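Local coordinates for DNA-binding protein reb1 (PDB 5EYB), which binds specific sites in ribosomal and other DNA, acting at genes transcribed by RNA polymerase II and in termination of transcription by the ribosomal RNA polymerase, at residues 203-206 with 207-211. Residues are numbered along the deposited sequence; the frame is centred on the assembly and turned at random.
Sequences MPND and CRDRW. With nucleotides of chain B; nucleotides of chain C.
Helix 204-215 is the recognition helix of the first Myb-type helix-turn-helix repeat, and its opening turns carry Asn205, Arg208 and Asp209 to the bases of the bound DNA. Met203 takes the N-cap position, and Pro204 suits the first turn because a proline there gives up no N-H that the helix needs. The i to i+4 bonds then begin at once: Cys207 N donates to Met203 O (3.2 Å), and Asp209 N meets Asn205 O at 2.9 Å. This regular backbone points the polar side chains into the major groove, while the small Cys207 packs against Trp193 of helix 193-199 and Leu182 of helix 176-189.

Arginine suits the guanine because its guanidinium offers two parallel N-H donors to the two acceptors of the base edge. NH1 of Arg208 donates to N7 of DG12 of chain B at 2.9 Å, and its NH2 donates to O6 of the same base at 3.1 Å. The side chain gets there by bending at chi2 (-78°) and chi3 (-50°), which also turns NE and NH2 toward Asp209. NE and NH2 both hydrogen-bond to Asp209 OD1, the NH2 bond, at 2.8 Å, being also a salt bridge, which restrains the guanidinium's rotation as it faces the base. Were Arg208 replaced by an alanine, N7 and O6 of the guanine would probably lose these donors and Asp209 OD1 its two-nitrogen partner.

Aspartate divides its work between two oxygens: OD1 serves the arginine and OD2 reads the other strand. The amide plane of Asn205 stands almost perpendicular to this carboxylate, next to the cytosine. There, N4 of DC15 of chain C donates to Asp209 OD2 at 2.9 Å, with an N-H...O angle of 160°.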
# COMPACT_ATOMS: atom_id res chain seq x y z
N MET A 203 -17.90 -0.56 10.08
CA MET A 203 -17.89 -1.64 9.11
C MET A 203 -16.95 -2.74 9.58
O MET A 203 -15.77 -2.49 9.81
CB MET A 203 -17.46 -1.13 7.73
CG MET A 203 -17.70 -2.13 6.62
SD MET A 203 -16.92 -1.61 5.08
CE MET A 203 -17.53 0.07 4.96
N PRO A 204 -17.49 -3.95 9.75
CA PRO A 204 -16.76 -5.11 10.28
C PRO A 204 -15.35 -5.26 9.71
O PRO A 204 -14.42 -5.55 10.47
CB PRO A 204 -17.64 -6.28 9.87
CG PRO A 204 -19.02 -5.72 9.91
CD PRO A 204 -18.89 -4.29 9.45
N ASN A 205 -15.19 -5.06 8.41
CA ASN A 205 -13.87 -5.16 7.78
C ASN A 205 -12.91 -4.09 8.30
O ASN A 205 -11.72 -4.37 8.51
CB ASN A 205 -14.01 -5.04 6.26
CG ASN A 205 -12.70 -5.34 5.53
OD1 ASN A 205 -12.00 -4.43 5.10
ND2 ASN A 205 -12.38 -6.62 5.38
N ASP A 206 -13.42 -2.88 8.52
CA ASP A 206 -12.62 -1.79 9.09
C ASP A 206 -12.14 -2.12 10.50
O ASP A 206 -11.04 -1.74 10.90
CB ASP A 206 -13.41 -0.48 9.11
CG ASP A 206 -13.68 0.06 7.73
OD1 ASP A 206 -12.87 -0.18 6.82
OD2 ASP A 206 -14.71 0.75 7.56
N CYS A 207 -12.98 -2.82 11.25
CA CYS A 207 -12.63 -3.23 12.60
C CYS A 207 -11.50 -4.23 12.57
O CYS A 207 -10.55 -4.14 13.36
CB CYS A 207 -13.84 -3.82 13.33
SG CYS A 207 -15.14 -2.62 13.70
N ARG A 208 -11.59 -5.19 11.65
CA ARG A 208 -10.53 -6.18 11.46
C ARG A 208 -9.23 -5.48 11.11
O ARG A 208 -8.19 -5.74 11.71
CB ARG A 208 -10.91 -7.19 10.37
CG ARG A 208 -10.11 -8.50 10.38
CD ARG A 208 -8.71 -8.37 9.77
NE ARG A 208 -8.71 -7.72 8.47
CZ ARG A 208 -8.64 -8.36 7.30
NH1 ARG A 208 -8.54 -9.68 7.27
NH2 ARG A 208 -8.65 -7.68 6.17
N ASP A 209 -9.29 -4.58 10.12
CA ASP A 209 -8.09 -3.91 9.64
C ASP A 209 -7.44 -3.08 10.75
O ASP A 209 -6.22 -3.12 10.92
CB ASP A 209 -8.42 -3.02 8.43
CG ASP A 209 -8.90 -3.83 7.23
OD1 ASP A 209 -8.59 -5.03 7.14
OD2 ASP A 209 -9.60 -3.24 6.37
N ARG A 210 -8.25 -2.34 11.50
CA ARG A 210 -7.74 -1.55 12.62
C ARG A 210 -7.05 -2.44 13.64
O ARG A 210 -6.00 -2.08 14.18
CB ARG A 210 -8.85 -0.77 13.31
CG ARG A 210 -8.68 0.72 13.22
CD ARG A 210 -7.40 1.20 13.89
NE ARG A 210 -6.96 2.46 13.31
CZ ARG A 210 -6.07 3.28 13.87
NH1 ARG A 210 -5.53 2.98 15.04
NH2 ARG A 210 -5.72 4.40 13.25
N TRP A 211 -7.63 -3.60 13.90
CA TRP A 211 -7.05 -4.55 14.84
C TRP A 211 -5.78 -5.20 14.28
O TRP A 211 -4.71 -5.10 14.89
CB TRP A 211 -8.07 -5.63 15.23
CG TRP A 211 -7.48 -6.72 16.07
CD1 TRP A 211 -7.03 -7.94 15.65
CD2 TRP A 211 -7.26 -6.69 17.49
NE1 TRP A 211 -6.56 -8.67 16.71
CE2 TRP A 211 -6.68 -7.92 17.85
CE3 TRP A 211 -7.50 -5.73 18.48
CZ2 TRP A 211 -6.34 -8.22 19.17
CZ3 TRP A 211 -7.16 -6.04 19.79
CH2 TRP A 211 -6.59 -7.27 20.12
P DG B 12 -5.06 -16.30 8.11
OP1 DG B 12 -4.29 -17.55 8.31
OP2 DG B 12 -4.78 -15.12 8.95
O5' DG B 12 -4.94 -15.82 6.60
C5' DG B 12 -5.46 -16.64 5.56
C4' DG B 12 -5.32 -15.95 4.21
O4' DG B 12 -6.38 -14.97 4.06
C3' DG B 12 -4.00 -15.20 3.99
O3' DG B 12 -3.38 -15.66 2.79
C2' DG B 12 -4.42 -13.73 3.89
C1' DG B 12 -5.85 -13.85 3.40
N9 DG B 12 -6.69 -12.70 3.72
C8 DG B 12 -7.03 -12.25 4.97
N7 DG B 12 -7.80 -11.20 4.96
C5 DG B 12 -7.98 -10.94 3.61
C6 DG B 12 -8.73 -9.92 2.97
O6 DG B 12 -9.39 -9.01 3.50
N1 DG B 12 -8.66 -10.01 1.59
C2 DG B 12 -7.95 -10.97 0.90
N2 DG B 12 -8.01 -10.89 -0.43
N3 DG B 12 -7.25 -11.93 1.48
C4 DG B 12 -7.31 -11.85 2.83
P DC C 15 -13.08 2.09 0.12
OP1 DC C 15 -14.04 2.90 -0.65
OP2 DC C 15 -13.39 1.66 1.51
O5' DC C 15 -12.74 0.76 -0.70
C5' DC C 15 -12.06 0.84 -1.93
C4' DC C 15 -11.42 -0.48 -2.28
O4' DC C 15 -10.43 -0.80 -1.29
C3' DC C 15 -12.37 -1.67 -2.28
O3' DC C 15 -12.86 -1.87 -3.60
C2' DC C 15 -11.49 -2.84 -1.82
C1' DC C 15 -10.20 -2.18 -1.33
N1 DC C 15 -9.78 -2.62 0.02
C2 DC C 15 -8.82 -3.63 0.16
O2 DC C 15 -8.34 -4.14 -0.86
N3 DC C 15 -8.45 -4.02 1.41
C4 DC C 15 -9.00 -3.44 2.47
N4 DC C 15 -8.60 -3.86 3.68
C5 DC C 15 -9.98 -2.41 2.35
C6 DC C 15 -10.33 -2.04 1.12